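Local coordinates for CRISPR system Cmr subunit Cmr6 (Pyrococcus furiosus, PDB 4W8V), which helps cap the RNA-bound helical core of the type III-B Cmr complex, a CRISPR ribonucleoprotein directed against invading nucleic acids, at residues Ser53-Val58 against Phe145-Ile150; His61-Val66 against Lys111-Ile116; Gly140-Phe145 against Arg212-Lys217; Val205-Arg210 against Ser220-Ala225. All blocks are in the same frame, centred on the assembly; numbering follows the deposited sequence.

Interaction 1 of 4, residues Ser53-Val58 against Phe145-Ile150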
# COMPACT_ATOMS: atom_id res chain seq x y z
N SER A 53 -0.60 4.23 -6.80
CA SER A 53 -1.97 3.99 -6.36
C SER A 53 -2.01 2.70 -5.56
O SER A 53 -2.75 2.58 -4.59
CB SER A 53 -2.95 3.96 -7.54
OG SER A 53 -2.71 2.84 -8.39
N ALA A 54 -1.19 1.73 -5.96
CA ALA A 54 -1.07 0.50 -5.18
C ALA A 54 -0.35 0.75 -3.84
O ALA A 54 -0.72 0.17 -2.83
CB ALA A 54 -0.34 -0.57 -5.97
N ILE A 55 0.66 1.62 -3.85
CA ILE A 55 1.34 1.98 -2.60
C ILE A 55 0.35 2.69 -1.67
O ILE A 55 0.29 2.39 -0.48
CB ILE A 55 2.57 2.85 -2.87
CG1 ILE A 55 3.64 2.00 -3.56
CG2 ILE A 55 3.13 3.44 -1.56
CD1 ILE A 55 4.99 2.62 -3.60
N LYS A 56 -0.45 3.59 -2.24
CA LYS A 56 -1.49 4.27 -1.49
C LYS A 56 -2.54 3.32 -0.91
O LYS A 56 -2.94 3.44 0.24
CB LYS A 56 -2.18 5.30 -2.38
CG LYS A 56 -3.10 6.24 -1.64
CD LYS A 56 -3.77 7.21 -2.59
CE LYS A 56 -4.33 8.38 -1.80
NZ LYS A 56 -5.15 9.32 -2.61
N GLY A 57 -3.01 2.38 -1.73
CA GLY A 57 -3.99 1.40 -1.32
C GLY A 57 -3.58 0.54 -0.14
O GLY A 57 -4.28 0.47 0.87
N VAL A 58 -2.44 -0.13 -0.27
CA VAL A 58 -1.93 -0.94 0.83
C VAL A 58 -1.69 -0.10 2.10
O VAL A 58 -1.90 -0.59 3.21
CB VAL A 58 -0.64 -1.68 0.42
CG1 VAL A 58 0.51 -0.69 0.17
CG2 VAL A 58 -0.25 -2.72 1.48
N PHE A 145 3.93 8.71 -5.13
CA PHE A 145 4.66 8.47 -6.36
C PHE A 145 4.76 7.01 -6.67
O PHE A 145 4.65 6.15 -5.78
CB PHE A 145 6.09 9.04 -6.30
CG PHE A 145 6.16 10.54 -6.21
CD1 PHE A 145 5.79 11.33 -7.28
CD2 PHE A 145 6.61 11.15 -5.05
CE1 PHE A 145 5.85 12.70 -7.19
CE2 PHE A 145 6.67 12.51 -4.94
CZ PHE A 145 6.30 13.30 -6.02
N ASP A 146 4.99 6.72 -7.94
CA ASP A 146 5.26 5.37 -8.35
C ASP A 146 6.62 4.92 -7.79
O ASP A 146 7.57 5.72 -7.68
CB ASP A 146 5.21 5.27 -9.87
CG ASP A 146 3.80 5.57 -10.42
OD1 ASP A 146 2.87 4.79 -10.16
OD2 ASP A 146 3.62 6.58 -11.08
N ALA A 147 6.68 3.65 -7.41
CA ALA A 147 7.92 3.05 -6.96
C ALA A 147 8.61 2.45 -8.15
O ALA A 147 8.03 1.63 -8.85
CB ALA A 147 7.67 2.01 -5.91
N ILE A 148 9.86 2.85 -8.38
CA ILE A 148 10.51 2.57 -9.66
C ILE A 148 11.86 1.85 -9.51
O ILE A 148 12.63 2.15 -8.60
CB ILE A 148 10.67 3.89 -10.42
CG1 ILE A 148 11.38 4.92 -9.52
CG2 ILE A 148 9.32 4.44 -10.83
CD1 ILE A 148 11.14 6.34 -9.88
N PRO A 149 12.13 0.86 -10.38
CA PRO A 149 13.39 0.13 -10.38
C PRO A 149 14.57 1.08 -10.56
O PRO A 149 14.51 1.96 -11.41
CB PRO A 149 13.25 -0.81 -11.59
CG PRO A 149 11.82 -0.95 -11.79
CD PRO A 149 11.22 0.37 -11.42
N ILE A 150 15.59 0.92 -9.74
CA ILE A 150 16.81 1.71 -9.85
C ILE A 150 17.81 0.94 -10.71
O ILE A 150 18.54 0.07 -10.22
CB ILE A 150 17.41 2.02 -8.48
CG1 ILE A 150 16.31 2.64 -7.60
CG2 ILE A 150 18.64 2.94 -8.65
CD1 ILE A 150 16.66 2.84 -6.14

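Interaction 2 of 4, residues His61-Val66 against Lys111-Ile116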
# COMPACT_ATOMS: atom_id res chain seq x y z
N HIS A 61 -5.03 0.64 3.58
CA HIS A 61 -5.50 -0.61 4.15
C HIS A 61 -4.94 -0.83 5.53
O HIS A 61 -5.67 -1.21 6.46
CB HIS A 61 -5.11 -1.77 3.24
CG HIS A 61 -5.58 -3.11 3.72
ND1 HIS A 61 -4.92 -3.83 4.69
CD2 HIS A 61 -6.63 -3.88 3.34
CE1 HIS A 61 -5.55 -4.97 4.90
NE2 HIS A 61 -6.58 -5.03 4.09
N LEU A 62 -3.65 -0.58 5.66
CA LEU A 62 -2.96 -0.68 6.94
C LEU A 62 -3.67 0.14 8.00
O LEU A 62 -3.92 -0.35 9.11
CB LEU A 62 -1.51 -0.20 6.79
CG LEU A 62 -0.67 -0.05 8.06
CD1 LEU A 62 -0.59 -1.35 8.82
CD2 LEU A 62 0.72 0.44 7.71
N THR A 63 -4.01 1.38 7.66
CA THR A 63 -4.58 2.29 8.64
C THR A 63 -6.02 1.93 9.00
O THR A 63 -6.48 2.24 10.10
CB THR A 63 -4.54 3.76 8.16
OG1 THR A 63 -5.51 3.96 7.14
CG2 THR A 63 -3.15 4.09 7.62
N TYR A 64 -6.76 1.30 8.09
CA TYR A 64 -8.13 0.92 8.40
C TYR A 64 -8.09 -0.29 9.31
O TYR A 64 -8.96 -0.48 10.15
CB TYR A 64 -8.94 0.59 7.15
CG TYR A 64 -8.92 1.66 6.09
CD1 TYR A 64 -8.77 2.99 6.41
CD2 TYR A 64 -9.06 1.32 4.75
CE1 TYR A 64 -8.75 3.95 5.44
CE2 TYR A 64 -9.05 2.27 3.77
CZ TYR A 64 -8.89 3.59 4.12
OH TYR A 64 -8.88 4.55 3.14
N TYR A 65 -7.07 -1.11 9.11
CA TYR A 65 -6.86 -2.30 9.91
C TYR A 65 -6.54 -1.94 11.35
O TYR A 65 -7.12 -2.50 12.29
CB TYR A 65 -5.74 -3.13 9.29
CG TYR A 65 -5.42 -4.42 9.99
CD1 TYR A 65 -4.47 -4.47 11.01
CD2 TYR A 65 -6.04 -5.60 9.61
CE1 TYR A 65 -4.16 -5.67 11.65
CE2 TYR A 65 -5.75 -6.80 10.24
CZ TYR A 65 -4.80 -6.83 11.25
OH TYR A 65 -4.52 -8.03 11.87
N VAL A 66 -5.62 -1.01 11.53
CA VAL A 66 -5.22 -0.56 12.85
C VAL A 66 -6.37 0.16 13.56
O VAL A 66 -6.65 -0.10 14.73
CB VAL A 66 -3.98 0.36 12.76
CG1 VAL A 66 -3.82 1.18 14.02
CG2 VAL A 66 -2.75 -0.47 12.47
N LYS A 111 0.76 -0.72 17.51
CA LYS A 111 1.85 -0.09 18.25
C LYS A 111 2.69 0.77 17.30
O LYS A 111 2.97 1.93 17.59
CB LYS A 111 2.76 -1.14 18.91
CG LYS A 111 2.10 -2.10 19.88
CD LYS A 111 1.95 -1.51 21.27
CE LYS A 111 1.38 -2.53 22.26
NZ LYS A 111 2.30 -3.68 22.50
N GLU A 112 3.09 0.19 16.18
CA GLU A 112 3.91 0.88 15.18
C GLU A 112 3.21 2.12 14.66
O GLU A 112 3.83 3.16 14.46
CB GLU A 112 4.23 -0.06 14.01
CG GLU A 112 5.17 -1.19 14.34
CD GLU A 112 6.63 -0.79 14.23
OE1 GLU A 112 6.99 0.29 14.75
OE2 GLU A 112 7.41 -1.54 13.61
N PHE A 113 1.91 2.00 14.44
CA PHE A 113 1.09 3.10 13.97
C PHE A 113 1.14 4.28 14.93
O PHE A 113 1.31 5.42 14.52
CB PHE A 113 -0.34 2.63 13.80
CG PHE A 113 -1.30 3.70 13.40
CD1 PHE A 113 -2.12 4.31 14.33
CD2 PHE A 113 -1.39 4.09 12.07
CE1 PHE A 113 -3.01 5.29 13.96
CE2 PHE A 113 -2.29 5.07 11.69
CZ PHE A 113 -3.10 5.67 12.63
N LEU A 114 0.99 3.99 16.21
CA LEU A 114 0.95 5.02 17.24
C LEU A 114 2.32 5.67 17.46
O LEU A 114 2.40 6.81 17.90
CB LEU A 114 0.44 4.41 18.55
CG LEU A 114 -1.04 4.06 18.46
CD1 LEU A 114 -1.46 3.14 19.61
CD2 LEU A 114 -1.85 5.35 18.45
N ARG A 115 3.38 4.94 17.14
CA ARG A 115 4.72 5.51 17.23
C ARG A 115 4.91 6.61 16.19
O ARG A 115 5.56 7.62 16.48
CB ARG A 115 5.79 4.42 17.06
CG ARG A 115 5.85 3.43 18.22
CD ARG A 115 7.04 2.49 18.09
NE ARG A 115 6.65 1.10 17.82
CZ ARG A 115 6.48 0.17 18.76
NH1 ARG A 115 6.64 0.47 20.04
NH2 ARG A 115 6.13 -1.06 18.41
N ILE A 116 4.34 6.43 15.01
CA ILE A 116 4.43 7.44 13.95
C ILE A 116 3.74 8.73 14.38
O ILE A 116 4.27 9.83 14.17
CB ILE A 116 3.78 7.00 12.61
CG1 ILE A 116 4.21 5.59 12.18
CG2 ILE A 116 4.06 8.02 11.53
CD1 ILE A 116 5.67 5.38 12.12

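Interaction 3 of 4, residues Gly140-Phe145 against Arg212-Lys217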
# COMPACT_ATOMS: atom_id res chain seq x y z
N GLY A 140 -6.56 14.86 -1.14
CA GLY A 140 -5.40 14.40 -0.41
C GLY A 140 -4.24 15.35 -0.63
O GLY A 140 -4.05 15.86 -1.73
N GLU A 141 -3.46 15.59 0.41
CA GLU A 141 -2.37 16.56 0.35
C GLU A 141 -1.02 15.90 0.24
O GLU A 141 0.01 16.54 0.42
CB GLU A 141 -2.40 17.46 1.58
CG GLU A 141 -3.74 18.12 1.82
CD GLU A 141 -3.78 18.86 3.13
OE1 GLU A 141 -2.73 18.90 3.83
OE2 GLU A 141 -4.86 19.41 3.46
N VAL A 142 -1.02 14.60 -0.06
CA VAL A 142 0.23 13.87 -0.25
C VAL A 142 0.19 13.10 -1.56
O VAL A 142 -0.81 12.47 -1.90
CB VAL A 142 0.51 12.90 0.92
CG1 VAL A 142 1.72 12.03 0.62
CG2 VAL A 142 0.74 13.68 2.21
N VAL A 143 1.27 13.19 -2.31
CA VAL A 143 1.39 12.51 -3.57
C VAL A 143 2.05 11.17 -3.32
O VAL A 143 3.11 11.11 -2.69
CB VAL A 143 2.22 13.33 -4.58
CG1 VAL A 143 2.46 12.55 -5.86
CG2 VAL A 143 1.51 14.65 -4.87
N PHE A 144 1.41 10.10 -3.78
CA PHE A 144 2.01 8.79 -3.69
C PHE A 144 2.62 8.45 -5.02
O PHE A 144 1.93 7.97 -5.92
CB PHE A 144 0.98 7.74 -3.27
CG PHE A 144 0.61 7.82 -1.82
CD1 PHE A 144 -0.40 8.68 -1.40
CD2 PHE A 144 1.26 7.03 -0.89
CE1 PHE A 144 -0.72 8.76 -0.05
CE2 PHE A 144 0.93 7.10 0.45
CZ PHE A 144 -0.05 7.98 0.87
N PHE A 145 3.93 8.71 -5.13
CA PHE A 145 4.66 8.47 -6.36
C PHE A 145 4.76 7.01 -6.67
O PHE A 145 4.65 6.15 -5.78
CB PHE A 145 6.09 9.04 -6.30
CG PHE A 145 6.16 10.54 -6.21
CD1 PHE A 145 5.79 11.33 -7.28
CD2 PHE A 145 6.61 11.15 -5.05
CE1 PHE A 145 5.85 12.70 -7.19
CE2 PHE A 145 6.67 12.51 -4.94
CZ PHE A 145 6.30 13.30 -6.02
N ARG A 212 5.84 19.18 5.36
CA ARG A 212 6.93 18.22 5.47
C ARG A 212 6.70 17.16 6.54
O ARG A 212 6.98 15.98 6.32
CB ARG A 212 8.24 18.94 5.75
CG ARG A 212 9.39 17.99 5.92
CD ARG A 212 10.72 18.70 6.04
NE ARG A 212 11.80 17.74 6.22
CZ ARG A 212 12.48 17.17 5.22
NH1 ARG A 212 12.19 17.48 3.96
NH2 ARG A 212 13.44 16.30 5.48
N GLU A 213 6.19 17.56 7.70
CA GLU A 213 6.01 16.61 8.78
C GLU A 213 4.86 15.65 8.49
O GLU A 213 4.90 14.48 8.88
CB GLU A 213 5.78 17.32 10.11
N LEU A 214 3.83 16.14 7.80
CA LEU A 214 2.73 15.27 7.40
C LEU A 214 3.23 14.25 6.38
O LEU A 214 2.92 13.07 6.47
CB LEU A 214 1.57 16.08 6.81
CG LEU A 214 0.36 15.21 6.48
CD1 LEU A 214 -0.44 14.92 7.75
CD2 LEU A 214 -0.52 15.82 5.39
N THR A 215 4.01 14.72 5.42
CA THR A 215 4.55 13.87 4.37
C THR A 215 5.47 12.81 4.95
O THR A 215 5.47 11.66 4.51
CB THR A 215 5.29 14.71 3.31
OG1 THR A 215 4.37 15.64 2.73
CG2 THR A 215 5.88 13.84 2.22
N GLU A 216 6.25 13.19 5.96
CA GLU A 216 7.17 12.25 6.60
C GLU A 216 6.43 11.11 7.28
O GLU A 216 6.86 9.96 7.21
CB GLU A 216 8.06 12.97 7.61
CG GLU A 216 9.28 13.62 6.98
CD GLU A 216 10.12 14.39 7.97
OE1 GLU A 216 9.60 14.74 9.06
OE2 GLU A 216 11.30 14.66 7.66
N LYS A 217 5.32 11.44 7.94
CA LYS A 217 4.49 10.44 8.58
C LYS A 217 3.97 9.46 7.53
O LYS A 217 3.99 8.25 7.74
CB LYS A 217 3.32 11.11 9.31
CG LYS A 217 3.76 12.00 10.45
CD LYS A 217 2.57 12.42 11.29
CE LYS A 217 2.99 13.43 12.35
NZ LYS A 217 1.83 13.87 13.18

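Interaction 4 of 4, residues Val205-Arg210 against Ser220-Ala225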
# COMPACT_ATOMS: atom_id res chain seq x y z
N VAL A 205 11.30 4.60 -3.68
CA VAL A 205 9.97 4.77 -3.12
C VAL A 205 9.86 6.16 -2.52
O VAL A 205 10.74 6.58 -1.76
CB VAL A 205 9.69 3.73 -2.02
CG1 VAL A 205 8.36 4.00 -1.33
CG2 VAL A 205 9.75 2.30 -2.60
N ALA A 206 8.80 6.89 -2.84
CA ALA A 206 8.70 8.28 -2.42
C ALA A 206 7.28 8.78 -2.25
O ALA A 206 6.36 8.32 -2.92
CB ALA A 206 9.44 9.17 -3.42
N VAL A 207 7.13 9.76 -1.38
CA VAL A 207 5.88 10.49 -1.23
C VAL A 207 6.19 11.99 -1.17
O VAL A 207 7.28 12.37 -0.78
CB VAL A 207 5.10 10.06 0.04
CG1 VAL A 207 4.75 8.58 -0.02
CG2 VAL A 207 5.88 10.37 1.31
N GLY A 208 5.23 12.83 -1.55
CA GLY A 208 5.46 14.26 -1.59
C GLY A 208 4.30 15.10 -1.08
O GLY A 208 3.15 14.67 -1.10
N GLY A 209 4.61 16.31 -0.63
CA GLY A 209 3.59 17.22 -0.14
C GLY A 209 4.19 18.50 0.39
O GLY A 209 5.40 18.60 0.57
N ARG A 210 3.34 19.49 0.64
CA ARG A 210 3.82 20.78 1.13
C ARG A 210 4.21 20.68 2.60
O ARG A 210 5.26 21.16 3.00
CB ARG A 210 2.75 21.86 0.97
CG ARG A 210 2.21 22.00 -0.44
CD ARG A 210 0.70 22.12 -0.38
NE ARG A 210 0.13 22.69 -1.60
CZ ARG A 210 -0.11 23.98 -1.77
NH1 ARG A 210 0.17 24.85 -0.80
NH2 ARG A 210 -0.64 24.41 -2.91
N SER A 220 6.42 6.97 6.58
CA SER A 220 6.63 5.98 7.62
C SER A 220 5.56 4.90 7.55
O SER A 220 5.83 3.72 7.77
CB SER A 220 6.63 6.65 8.99
OG SER A 220 7.87 7.30 9.22
N LEU A 221 4.35 5.31 7.21
CA LEU A 221 3.29 4.36 6.99
C LEU A 221 3.59 3.49 5.77
O LEU A 221 3.37 2.29 5.79
CB LEU A 221 1.95 5.09 6.84
CG LEU A 221 1.39 5.67 8.14
CD1 LEU A 221 0.11 6.42 7.88
CD2 LEU A 221 1.17 4.56 9.18
N VAL A 222 4.15 4.10 4.73
CA VAL A 222 4.44 3.36 3.50
C VAL A 222 5.51 2.30 3.74
O VAL A 222 5.39 1.16 3.28
CB VAL A 222 4.88 4.34 2.39
CG1 VAL A 222 5.62 3.62 1.26
CG2 VAL A 222 3.68 5.11 1.86
N LYS A 223 6.54 2.69 4.49
CA LYS A 223 7.57 1.78 4.97
C LYS A 223 6.93 0.60 5.67
O LYS A 223 7.22 -0.56 5.37
CB LYS A 223 8.51 2.49 5.96
CG LYS A 223 9.86 2.91 5.42
CD LYS A 223 10.71 3.62 6.49
CE LYS A 223 11.35 2.63 7.45
NZ LYS A 223 12.43 1.83 6.79
N LEU A 224 6.11 0.92 6.66
CA LEU A 224 5.44 -0.07 7.47
C LEU A 224 4.65 -1.02 6.58
O LEU A 224 4.72 -2.24 6.73
CB LEU A 224 4.53 0.64 8.48
CG LEU A 224 3.82 -0.14 9.58
CD1 LEU A 224 4.77 -1.10 10.29
CD2 LEU A 224 3.23 0.87 10.55
N ALA A 225 3.92 -0.46 5.63
CA ALA A 225 3.04 -1.26 4.78
C ALA A 225 3.81 -2.16 3.79
O ALA A 225 3.39 -3.28 3.51
CB ALA A 225 2.07 -0.33 4.03

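Interaction 1 of 4, residues Ser53-Val58 against Phe145-Ile150
Ile55 and Ala147 make a small, buried, apolar contact between helix 52-68 and the strand 143-149 at the border of the sheet, inside the RAMP domain that this C-terminal part of Cmr6 contains. The touching is done by one methyl on each side: Ile55 CD1 meets Ala147 CB at 3.6 Å. Ile55 can send a methyl that far because its longer branch is nearly straight, with CD1 anti to CA (chi2 -167°), while the shorter CG2 branch turns to Phe144 and Val222. The same CD1 passes the carbonyl oxygen Phe145 O at 4.2 Å, a loose van der Waals approach. Isoleucine suits a helix position that must reach across to a strand, and alanine suits the irregular stretch that interrupts strand 143-149, since its single methyl lets the chain lie close to the helix. From Phe145 the CB bond leads away from the helix, so this residue offers it backbone rather than ring.

A polar link lies beside this apolar one. Asp146 OD1 accepts a hydrogen bond from Gly52 N at the start of helix 52-68, where the positive end of the helix dipole would probably favour a carboxylate. Ala147 also makes a backbone hydrogen bond with Ile50, just ahead of the helix. Beside Ala147, Val205 of strand 202-209 packs on the same methyl, Phe144 packs against both Ile55 and Lys56, and the ammonium of Lys56 reaches Phe133 O at the end of helix 122-133.

Interaction 2 of 4, residues His61-Val66 against Lys111-Ile116
Helices 52-68 and 108-116 approach each other most closely, within these segments, at Val66 and Phe113, whose CA atoms are 7.4 Å apart. Both residues direct their CB at the other helix. Val66 CG1 lies 3.6 Å from Phe113 CD1 and equally near CG, and so rests on the root of the ring rather than its far end; its second methyl, CG2, is 4.1 Å from Phe113 CB. With CG anti to the backbone N (chi1 177°), the phenylalanine ring is placed to meet Thr63 as well, the Phe113 CE2 corner lying 4.3 Å from Thr63 CG2. Both methyls meet the ring obliquely. A branched valine sets two methyls against CB and the base of the ring, while threonine offers its methyl to the ring and uses OG1 in a hydrogen bond to Arg60 O of its own helix.

On the second helix, Arg115 NE and Glu112 OE1 form a 3.2 Å salt bridge one turn apart; the nitrogen sits above the carboxylate plane, 42° out of it. Glu112 OE2 pairs with Arg227, linking this helix to 212-228. That third helix also supplies Leu221 against Phe113 and Leu224 against Leu62, while Leu109 packs on Val66.

Interaction 3 of 4, residues Gly140-Phe145 against Arg212-Lys217
Glu141 OE1 is held in a salt bridge by Arg131 NE of helix 122-133, and the same oxygen lies 4.1 Å from Leu214 CD2. The glutamate chain, extended beyond CG, carries its carboxylate out to the methyl at the exposed margin of the contact and crosses the leucine at about a right angle. Further in, Leu214 CD2 turns to Val142 CG2, 4.0 Å away, and this methyl pair is the apolar heart of the contact. Leu214 reaches both partners because its CG is anti to the backbone N (chi1 -176°), which carries the branch clear of the helix. Val142 CG2 is also 4.2 Å from Thr215 OG1.

The segments belong to the second strand and second helix of the ferredoxin-like βαββαβ fold expected of a RAMP protein: helix 212-228 follows strand 202-209 and crosses back over the sheet beside 143-149. A probable hydrogen bond from Val143 N to Gly208 O joins the two strands there.

Threonine suits its buried place because its hydroxyl is satisfied close at hand by Asp211 O, in the turn before the helix, leaving its remaining surface to pack on Val207 and Ile15. Toward strand 13-21, where both side chains touch Ile15, Arg212 NE and Glu216 OE2 form a salt bridge of 3.4 Å across one turn.

Interaction 4 of 4, residues Val205-Arg210 against Ser220-Ala225
Val222 spreads its two methyls over two valines of strand 202-209: its CG1 touches Val205 CG1 at 3.8 Å, and its CG2 lies 4.1 Å from Val207 CG1. The side chains of each pair run antiparallel and overlap alongside one another, with 8.7 Å from Val207 CA to Val222 CA. The forked shape of valine explains the division: with CG1 anti to the backbone N (chi1 161°), CG2 is left to diverge toward the second partner.

Strand geometry sets the receiving pair. Val205 and Val207, two residues apart, both face the helix, while Ala206 between them points to the other side of the sheet. Backbone hydrogen bonds of Val205 with Gly17 and of Val207 with Ile15 fix both valines in the middle of the sheet. Around Val222 stand Ile55 and Thr59 of helix 52-68 and Phe144 of strand 143-149, so that it sits where both helices meet the sheet.

Every group that touches here is an aliphatic methyl, buried and without direction in its attraction. The contact therefore rests on the hydrophobic effect and dispersion, and it is shape, not polar pairing, that matches helix to strand.

Of the paired segments, those on helix 52-68 come first along the chain, and residues 53-58 wait for strand 143-149 to close interaction 1 over a largely helical excursion. Interaction 2 is nested inside that loop, joining the later turns of the same helix to helix 108-116. Interaction 3 opens before interaction 1 has finished, the two sharing Phe145, and closes on helix 212-228, so these loops cross. Interaction 4, a short strand-to-helix return, crosses interaction 3 in turn but follows interactions 1 and 2 in series. Ile55 meets Val222, and Leu62 meets Leu224, so the two long helices are joined to each other as well as to neighbouring strands 143-149 and 202-209.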